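Mucin-like protocadherin (Homo sapiens, PDB 6OAE) probably mediates calcium-dependent adhesion between neighbouring microvilli of epithelial cells by pairing with CDHR2, the present chain being its first two extracellular cadherin repeats. Local coordinates at residues C6-D11 with P24-H29; A70-Q75 with L84-S89; P98-K103 with A195-V200. One frame throughout, in Å; residues are numbered along the deposited sequence. Where two conformers were deposited one is given.

Contact 1 of 3, residues C6-D11 with P24-H29; sequences CSVNKD and PLVDIH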
loop_
_atom_site.group_PDB
_atom_site.type_symbol
_atom_site.label_atom_id
_atom_site.label_comp_id
_atom_site.label_asym_id
_atom_site.label_seq_id
_atom_site.Cartn_x
_atom_site.Cartn_y
_atom_site.Cartn_z
ATOM N N CYS A 6 34.053 -10.574 17.619
ATOM C CA CYS A 6 33.163 -10.711 16.443
ATOM C C CYS A 6 32.881 -9.335 15.857
ATOM O O CYS A 6 32.708 -8.413 16.650
ATOM C CB CYS A 6 31.808 -11.282 16.812
ATOM S SG CYS A 6 31.758 -13.084 16.798
ATOM N N SER A 7 32.825 -9.237 14.530
ATOM C CA SER A 7 32.481 -8.001 13.796
ATOM C C SER A 7 31.802 -8.333 12.460
ATOM O O SER A 7 31.916 -9.491 11.954
ATOM C CB SER A 7 33.695 -7.140 13.586
ATOM O OG SER A 7 34.650 -7.795 12.771
ATOM N N VAL A 8 31.100 -7.339 11.950
ATOM C CA VAL A 8 30.554 -7.253 10.577
ATOM C C VAL A 8 30.954 -5.871 10.066
ATOM O O VAL A 8 31.004 -4.919 10.905
ATOM C CB VAL A 8 29.034 -7.487 10.549
ATOM C CG1 VAL A 8 28.708 -8.887 11.031
ATOM C CG2 VAL A 8 28.241 -6.452 11.363
ATOM N N ASN A 9 31.242 -5.764 8.777
ATOM C CA ASN A 9 31.626 -4.494 8.105
ATOM C C ASN A 9 30.364 -3.686 7.787
ATOM O O ASN A 9 30.498 -2.517 7.497
ATOM C CB ASN A 9 32.463 -4.745 6.850
ATOM C CG ASN A 9 31.661 -5.199 5.648
ATOM O OD1 ASN A 9 30.786 -6.065 5.750
ATOM N ND2 ASN A 9 31.961 -4.634 4.488
ATOM N N LYS A 10 29.184 -4.303 7.835
ATOM C CA LYS A 10 27.901 -3.635 7.483
ATOM C C LYS A 10 26.798 -4.278 8.313
ATOM O O LYS A 10 26.806 -5.494 8.446
ATOM C CB LYS A 10 27.647 -3.745 5.978
ATOM C CG LYS A 10 26.401 -3.022 5.490
ATOM C CD LYS A 10 26.206 -3.088 3.996
ATOM C CE LYS A 10 24.844 -2.557 3.603
ATOM N NZ LYS A 10 24.619 -2.567 2.141
ATOM N N ASP A 11 25.906 -3.481 8.889
ATOM C CA ASP A 11 24.855 -4.044 9.772
ATOM C C ASP A 11 23.491 -3.428 9.495
ATOM O O ASP A 11 22.546 -3.836 10.183
ATOM C CB ASP A 11 25.300 -3.959 11.234
ATOM C CG ASP A 11 25.511 -2.567 11.787
ATOM O OD1 ASP A 11 25.161 -1.598 11.091
ATOM O OD2 ASP A 11 26.027 -2.472 12.929
ATOM N N PRO A 24 24.522 -14.160 0.596
ATOM C CA PRO A 24 24.713 -13.631 1.948
ATOM C C PRO A 24 24.524 -12.113 2.044
ATOM O O PRO A 24 24.854 -11.405 1.105
ATOM C CB PRO A 24 26.158 -14.019 2.317
ATOM C CG PRO A 24 26.807 -14.539 1.055
ATOM C CD PRO A 24 25.715 -14.828 0.062
ATOM N N LEU A 25 23.987 -11.638 3.173
ATOM C CA LEU A 25 23.949 -10.186 3.509
ATOM C C LEU A 25 25.331 -9.758 3.951
ATOM O O LEU A 25 25.766 -8.652 3.587
ATOM C CB LEU A 25 22.972 -9.911 4.660
ATOM C CG LEU A 25 21.509 -10.189 4.379
ATOM C CD1 LEU A 25 20.686 -10.010 5.655
ATOM C CD2 LEU A 25 21.001 -9.294 3.257
ATOM N N VAL A 26 26.000 -10.585 4.737
ATOM C CA VAL A 26 27.288 -10.154 5.330
ATOM C C VAL A 26 28.075 -11.354 5.855
ATOM O O VAL A 26 27.473 -12.317 6.344
ATOM C CB VAL A 26 27.027 -9.085 6.414
ATOM C CG1 VAL A 26 26.437 -9.662 7.689
ATOM C CG2 VAL A 26 28.272 -8.276 6.714
ATOM N N ASP A 27 29.389 -11.248 5.749
ATOM C CA ASP A 27 30.366 -12.160 6.391
ATOM C C ASP A 27 30.500 -11.728 7.859
ATOM O O ASP A 27 30.617 -10.518 8.139
ATOM C CB ASP A 27 31.674 -12.170 5.607
ATOM C CG ASP A 27 31.570 -12.817 4.224
ATOM O OD1 ASP A 27 30.436 -13.074 3.743
ATOM O OD2 ASP A 27 32.618 -13.066 3.634
ATOM N N ILE A 28 30.437 -12.676 8.771
ATOM C CA ILE A 28 30.641 -12.422 10.217
ATOM C C ILE A 28 32.083 -12.820 10.501
ATOM O O ILE A 28 32.433 -13.994 10.254
ATOM C CB ILE A 28 29.631 -13.186 11.077
ATOM C CG1 ILE A 28 28.187 -12.899 10.636
ATOM C CG2 ILE A 28 29.845 -12.885 12.568
ATOM C CD1 ILE A 28 27.188 -13.921 11.113
ATOM N N HIS A 29 32.888 -11.868 10.951
ATOM C CA HIS A 29 34.281 -12.127 11.403
ATOM C C HIS A 29 34.187 -12.720 12.806
ATOM O O HIS A 29 33.686 -12.007 13.717
ATOM C CB HIS A 29 35.170 -10.878 11.354
ATOM C CG HIS A 29 36.476 -11.091 12.051
ATOM N ND1 HIS A 29 37.449 -11.938 11.551
ATOM C CD2 HIS A 29 36.957 -10.602 13.216
ATOM C CE1 HIS A 29 38.480 -11.948 12.372
ATOM N NE2 HIS A 29 38.202 -11.134 13.403
HETATM O O HOH W 1 31.744 -8.186 7.405
#
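The backbones of residues 6-11 and 24-29 run roughly antiparallel, 152° apart end to end, and join through a single bridge in which Ser7 and His29 form a hydrogen-bonded pair. His29 N gives a bond of 2.8 Å to Ser7 O, meeting it nearly along the C=O axis, while Ser7 N reaches His29 O at 3.0 Å in the carbonyl plane. The same His29 O also takes a CA-H...O contact from Cys6. Beyond this bridge the two backbones part and a water fills in: it accepts from Asn9 N and donates to Asn9 OD1 and to Asp27 O, the last at 2.7 Å. Val8 and Ile28 lie side by side, Val8 CG1 resting 4.1 Å from Ile28 CG1. Val26 turns its CB toward the other segment, and with CG2 anti to the backbone N that methyl touches both Asn9 OD1, at 3.5 Å, and Lys10 O. On the exposed flank, Ser7 OG, between its own N and carbonyl carbon (chi1 63°), comes within 3.4 Å of His29 CB and lies obliquely to the imidazole. The Asp27 carboxylate turns elsewhere, OD1 bonding Gln53 NE2 of strand 53-56. Cys6 SG is covalently tied to Cys74, so this N-terminal edge of the first cadherin repeat is fastened by two direct backbone bonds, one bridging water and a disulfide, with Val8, Val26 and Ile28 supplying the apolar contact.

Contact 2 of 3, residues A70-Q75 with L84-S89; sequences AQLLCQ and LRVFVS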
loop_
_atom_site.group_PDB
_atom_site.type_symbol
_atom_site.label_atom_id
_atom_site.label_comp_id
_atom_site.label_asym_id
_atom_site.label_seq_id
_atom_site.Cartn_x
_atom_site.Cartn_y
_atom_site.Cartn_z
ATOM N N ALA A 70 18.324 -9.275 13.284
ATOM C CA ALA A 70 19.118 -10.472 13.593
ATOM C C ALA A 70 19.972 -10.134 14.804
ATOM O O ALA A 70 20.675 -9.095 14.754
ATOM C CB ALA A 70 19.970 -10.878 12.427
ATOM N N GLN A 71 19.891 -10.967 15.842
ATOM C CA GLN A 71 20.772 -10.871 17.041
ATOM C C GLN A 71 21.855 -11.913 16.842
ATOM O O GLN A 71 21.510 -13.102 16.807
ATOM C CB GLN A 71 19.958 -11.081 18.316
ATOM C CG GLN A 71 20.810 -11.061 19.581
ATOM C CD GLN A 71 20.012 -11.409 20.811
ATOM O OE1 GLN A 71 19.130 -12.266 20.785
ATOM N NE2 GLN A 71 20.326 -10.740 21.908
ATOM N N LEU A 72 23.098 -11.491 16.672
ATOM C CA LEU A 72 24.250 -12.394 16.481
ATOM C C LEU A 72 24.887 -12.558 17.849
ATOM O O LEU A 72 25.344 -11.537 18.386
ATOM C CB LEU A 72 25.256 -11.820 15.483
ATOM C CG LEU A 72 24.689 -11.274 14.173
ATOM C CD1 LEU A 72 25.790 -11.131 13.149
ATOM C CD2 LEU A 72 23.570 -12.139 13.640
ATOM N N LEU A 73 24.885 -13.785 18.365
ATOM C CA LEU A 73 25.458 -14.155 19.678
ATOM C C LEU A 73 26.807 -14.788 19.403
ATOM O O LEU A 73 26.832 -15.832 18.735
ATOM C CB LEU A 73 24.531 -15.137 20.404
ATOM C CG LEU A 73 23.137 -14.635 20.771
ATOM C CD1 LEU A 73 22.383 -15.701 21.559
ATOM C CD2 LEU A 73 23.178 -13.341 21.568
ATOM N N CYS A 74 27.889 -14.178 19.893
ATOM C CA CYS A 74 29.270 -14.680 19.697
ATOM C C CYS A 74 29.752 -15.345 20.983
ATOM O O CYS A 74 30.151 -14.626 21.903
ATOM C CB CYS A 74 30.168 -13.557 19.234
ATOM S SG CYS A 74 29.870 -13.192 17.490
ATOM N N GLN A 75 29.702 -16.676 21.011
ATOM C CA GLN A 75 29.935 -17.508 22.218
ATOM C C GLN A 75 31.273 -18.241 22.099
ATOM O O GLN A 75 31.719 -18.479 20.960
ATOM C CB GLN A 75 28.776 -18.490 22.383
ATOM C CG GLN A 75 27.403 -17.820 22.426
ATOM C CD GLN A 75 26.282 -18.795 22.694
ATOM O OE1 GLN A 75 26.502 -19.990 22.872
ATOM N NE2 GLN A 75 25.061 -18.288 22.723
ATOM N N LEU A 84 26.044 -8.726 18.395
ATOM C CA LEU A 84 25.926 -7.754 17.285
ATOM C C LEU A 84 24.450 -7.700 16.888
ATOM O O LEU A 84 23.760 -8.689 17.099
ATOM C CB LEU A 84 26.798 -8.248 16.128
ATOM C CG LEU A 84 28.281 -7.878 16.112
ATOM C CD1 LEU A 84 28.907 -7.794 17.479
ATOM C CD2 LEU A 84 29.059 -8.851 15.243
ATOM N N ARG A 85 23.979 -6.573 16.362
ATOM C CA ARG A 85 22.643 -6.477 15.728
ATOM C C ARG A 85 22.837 -6.195 14.242
ATOM O O ARG A 85 23.759 -5.422 13.870
ATOM C CB ARG A 85 21.763 -5.390 16.356
ATOM C CG ARG A 85 21.571 -5.539 17.858
ATOM C CD ARG A 85 21.123 -6.932 18.290
ATOM N NE ARG A 85 21.177 -7.004 19.742
ATOM C CZ ARG A 85 20.232 -6.530 20.543
ATOM N NH1 ARG A 85 19.147 -5.967 20.031
ATOM N NH2 ARG A 85 20.364 -6.626 21.856
ATOM N N VAL A 86 21.992 -6.806 13.431
ATOM C CA VAL A 86 21.854 -6.474 11.990
ATOM C C VAL A 86 20.396 -6.144 11.737
ATOM O O VAL A 86 19.518 -6.938 12.178
ATOM C CB VAL A 86 22.314 -7.606 11.072
ATOM C CG1 VAL A 86 21.960 -7.283 9.615
ATOM C CG2 VAL A 86 23.794 -7.890 11.246
ATOM N N PHE A 87 20.148 -5.028 11.054
ATOM C CA PHE A 87 18.797 -4.582 10.660
ATOM C C PHE A 87 18.628 -4.676 9.149
ATOM O O PHE A 87 19.493 -4.190 8.408
ATOM C CB PHE A 87 18.570 -3.155 11.139
ATOM C CG PHE A 87 18.308 -3.047 12.621
ATOM C CD1 PHE A 87 18.418 -4.138 13.473
ATOM C CD2 PHE A 87 17.963 -1.837 13.180
ATOM C CE1 PHE A 87 18.157 -4.008 14.827
ATOM C CE2 PHE A 87 17.700 -1.717 14.534
ATOM C CZ PHE A 87 17.793 -2.802 15.349
ATOM N N VAL A 88 17.528 -5.283 8.729
ATOM C CA VAL A 88 17.060 -5.199 7.325
ATOM C C VAL A 88 15.853 -4.268 7.326
ATOM O O VAL A 88 14.804 -4.635 7.881
ATOM C CB VAL A 88 16.735 -6.557 6.701
ATOM C CG1 VAL A 88 16.224 -6.372 5.281
ATOM C CG2 VAL A 88 17.932 -7.492 6.720
ATOM N N SER A 89 16.023 -3.102 6.742
ATOM C CA SER A 89 14.951 -2.133 6.498
ATOM C C SER A 89 14.279 -2.531 5.180
ATOM O O SER A 89 14.944 -2.473 4.140
ATOM C CB SER A 89 15.495 -0.756 6.476
ATOM O OG SER A 89 14.468 0.149 6.144
#
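Strands 67-76 and 79-91 form a β-hairpin in the first cadherin repeat, a Greek-key β-sandwich, and residues 70-75 and 84-89 pair antiparallel within it, their axes 4.9 Å apart at an angle of 156°. Ala70 with Val86 and Leu72 with Leu84 are hydrogen-bonded pairs; Gln71 and Arg85 make the non-hydrogen-bonded pair between them. All four bonds are nearly straight, that from Ala70 N to Val86 O, at 2.8 Å, reaching 170° at the hydrogen. The tight face carries Ala70, Leu72, Leu84 and Val86. Leu72 CB sits 3.9 Å from Leu84 CB, the two side chains crossing obliquely, and Leu72 CD1 extends to Val86 CG2 at 4.3 Å. Ala70 CB meets Val86 CB at a similar distance. Ile49 and Phe47 of strand 47-50 and Leu38 of strand 35-38 also pack on this face, which looks into the sandwich. The other face is looser and polar. Gln71 is extended, CG anti to the backbone N, and runs alongside Arg85, whose chain bends at chi2 and brings its guanidinium over toward the glutamine, the amide and guanidinium planes 72° apart. Their polar ends are held by others: Glu69 makes a salt bridge to Arg85 NH1, Gln83 OE1 takes bonds from Arg85 NH2 and Gln71 NE2, and Leu41 N donates to Gln71 OE1. Between the two side chains themselves there is only van der Waals contact, Gln71 CG lying 4.1 Å from Arg85 NE.

Contact 3 of 3, residues P98-K103 with A195-V200; sequences PEFPFK and ATATLV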
loop_
_atom_site.group_PDB
_atom_site.type_symbol
_atom_site.label_atom_id
_atom_site.label_comp_id
_atom_site.label_asym_id
_atom_site.label_seq_id
_atom_site.Cartn_x
_atom_site.Cartn_y
_atom_site.Cartn_z
ATOM N N PRO A 98 -5.726 -0.658 -5.784
ATOM C CA PRO A 98 -6.839 -0.095 -5.032
ATOM C C PRO A 98 -8.081 -0.915 -5.391
ATOM O O PRO A 98 -8.175 -1.438 -6.487
ATOM C CB PRO A 98 -6.916 1.373 -5.489
ATOM C CG PRO A 98 -6.290 1.356 -6.880
ATOM C CD PRO A 98 -5.257 0.242 -6.843
ATOM N N GLU A 99 -8.992 -1.034 -4.431
ATOM C CA GLU A 99 -10.241 -1.798 -4.592
ATOM C C GLU A 99 -11.390 -0.962 -4.057
ATOM O O GLU A 99 -11.258 -0.433 -2.944
ATOM C CB GLU A 99 -10.150 -3.112 -3.822
ATOM C CG GLU A 99 -9.162 -4.084 -4.415
ATOM C CD GLU A 99 -8.841 -5.267 -3.515
ATOM O OE1 GLU A 99 -9.630 -5.531 -2.593
ATOM O OE2 GLU A 99 -7.799 -5.907 -3.746
ATOM N N PHE A 100 -12.453 -0.839 -4.841
ATOM C CA PHE A 100 -13.734 -0.263 -4.384
ATOM C C PHE A 100 -14.474 -1.361 -3.641
ATOM O O PHE A 100 -14.363 -2.520 -4.034
ATOM C CB PHE A 100 -14.587 0.200 -5.550
ATOM C CG PHE A 100 -14.099 1.434 -6.258
ATOM C CD1 PHE A 100 -14.142 2.670 -5.624
ATOM C CD2 PHE A 100 -13.639 1.362 -7.569
ATOM C CE1 PHE A 100 -13.724 3.814 -6.286
ATOM C CE2 PHE A 100 -13.218 2.510 -8.228
ATOM C CZ PHE A 100 -13.269 3.727 -7.589
ATOM N N PRO A 101 -15.206 -1.049 -2.549
ATOM C CA PRO A 101 -16.097 -2.040 -1.916
ATOM C C PRO A 101 -17.444 -2.292 -2.638
ATOM O O PRO A 101 -18.304 -2.949 -2.058
ATOM C CB PRO A 101 -16.270 -1.422 -0.524
ATOM C CG PRO A 101 -16.246 0.076 -0.774
ATOM C CD PRO A 101 -15.157 0.232 -1.819
ATOM N N PHE A 102 -17.614 -1.808 -3.877
ATOM C CA PHE A 102 -18.799 -2.029 -4.743
ATOM C C PHE A 102 -18.364 -2.098 -6.202
ATOM O O PHE A 102 -17.256 -1.555 -6.534
ATOM C CB PHE A 102 -19.817 -0.891 -4.551
ATOM C CG PHE A 102 -19.266 0.474 -4.883
ATOM C CD1 PHE A 102 -18.503 1.175 -3.958
ATOM C CD2 PHE A 102 -19.489 1.043 -6.125
ATOM C CE1 PHE A 102 -17.973 2.421 -4.270
ATOM C CE2 PHE A 102 -18.966 2.294 -6.427
ATOM C CZ PHE A 102 -18.217 2.976 -5.500
ATOM N N LYS A 103 -19.200 -2.700 -7.056
ATOM C CA LYS A 103 -18.982 -2.795 -8.524
ATOM C C LYS A 103 -19.860 -1.757 -9.233
ATOM O O LYS A 103 -19.335 -0.945 -10.004
ATOM C CB LYS A 103 -19.326 -4.191 -9.042
ATOM C CG LYS A 103 -18.515 -5.334 -8.447
ATOM C CD LYS A 103 -19.130 -6.709 -8.757
ATOM C CE LYS A 103 -18.451 -7.835 -8.011
ATOM N NZ LYS A 103 -17.053 -7.989 -8.463
ATOM N N ALA A 195 -8.770 0.587 -10.554
ATOM C CA ALA A 195 -10.044 -0.084 -10.262
ATOM C C ALA A 195 -11.154 0.807 -10.831
ATOM O O ALA A 195 -10.944 2.047 -10.965
ATOM C CB ALA A 195 -10.189 -0.319 -8.789
ATOM N N THR A 196 -12.271 0.189 -11.203
ATOM C CA THR A 196 -13.410 0.868 -11.852
ATOM C C THR A 196 -14.677 0.417 -11.135
ATOM O O THR A 196 -14.712 -0.712 -10.625
ATOM C CB THR A 196 -13.464 0.592 -13.362
ATOM O OG1 THR A 196 -13.951 -0.727 -13.553
ATOM C CG2 THR A 196 -12.139 0.714 -14.066
ATOM N N ALA A 197 -15.650 1.304 -11.057
ATOM C CA ALA A 197 -16.988 1.023 -10.509
ATOM C C ALA A 197 -17.974 1.900 -11.277
ATOM O O ALA A 197 -17.518 2.853 -11.937
ATOM C CB ALA A 197 -17.012 1.274 -9.035
ATOM N N THR A 198 -19.257 1.556 -11.231
ATOM C CA THR A 198 -20.349 2.312 -11.897
ATOM C C THR A 198 -21.160 3.019 -10.798
ATOM O O THR A 198 -21.396 2.414 -9.720
ATOM C CB THR A 198 -21.140 1.392 -12.843
ATOM O OG1 THR A 198 -20.319 1.025 -13.962
ATOM C CG2 THR A 198 -22.383 2.045 -13.400
ATOM N N LEU A 199 -21.525 4.283 -11.033
ATOM C CA LEU A 199 -22.405 5.074 -10.151
ATOM C C LEU A 199 -23.647 5.406 -10.956
ATOM O O LEU A 199 -23.501 5.927 -12.065
ATOM C CB LEU A 199 -21.753 6.386 -9.711
ATOM C CG LEU A 199 -20.527 6.271 -8.820
ATOM C CD1 LEU A 199 -19.986 7.659 -8.541
ATOM C CD2 LEU A 199 -20.876 5.552 -7.533
ATOM N N VAL A 200 -24.802 5.122 -10.398
ATOM C CA VAL A 200 -26.111 5.437 -11.024
ATOM C C VAL A 200 -26.783 6.473 -10.124
ATOM O O VAL A 200 -27.058 6.147 -8.947
ATOM C CB VAL A 200 -26.945 4.166 -11.202
ATOM C CG1 VAL A 200 -28.318 4.489 -11.739
ATOM C CG2 VAL A 200 -26.237 3.159 -12.102
HETATM O O HOH W 2 -15.331 -2.233 -8.412
#
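Residues 98-103 carry the chain from the linker into the second cadherin repeat, and lie against residues 195-200 of strand 194-204. One direct hydrogen bond joins the backbones, Thr198 N to Lys103 O at 2.8 Å, approaching in the carbonyl plane. A water ties them a second time, donating to both Phe102 O and Thr196 O. Phe102 is best followed outward. Its CB leaves the backbone without meeting the strand, and the ring beyond it carries the contact. CG occupies the crowded position between the backbone N and the carbonyl carbon (chi1 60°), which swings the ring toward the strand. Phe100 CB lies over one face of that ring, offset toward the rim, and the ring also takes a cation-pi contact from Lys105 of strand 104-110. CD2 comes to 3.8 Å from Ala197 CB, and CE2 closes to 3.4 Å from that same methyl. CE2 also touches Leu199 CD2 at 3.9 Å, with Thr198 O farther off near the ring plane at its edge. CZ, the tip, still grazes the Ala197 methyl. That methyl is therefore shared: it also makes an off-centre CH-pi contact with the Phe100 ring, 4.2 Å from the centroid. Ala195 O lies near the plane of the Phe100 ring, at its edge, by CE2, and Ala195 CB presses against Pro98 O at 3.3 Å. Strand 174-182 continues the sheet beyond strand 194-204, its Leu179 and Val181 touching Phe100, as does Tyr138 of strand 137-142, while Leu199 meets Leu140 of that strand; Thr198 packs on Thr104, where strand 104-110 begins.

Overall arrangement
Contacts 1 and 2 belong to the first cadherin repeat and contact 3 to the second, on the opposite side of the chain's centre. The first two have centres 9 Å apart and touch directly: the Cys6-Cys74 disulfide links them, and Asp11 O lies 2.8 Å from Phe87 N, a probable hydrogen bond. Contact 3 is far from both, its centre about 49 Å from that of contact 1 and about 46 Å from that of contact 2. Three calcium ions occupy the junction between the repeats. Contact 3 borders this site, the Pro98 side chain being about 5 Å from a calcium ion, and the ligands Asp92, Val93, Asn94, Asp95 and Asn96 lie between residues 84-89 and 98-103.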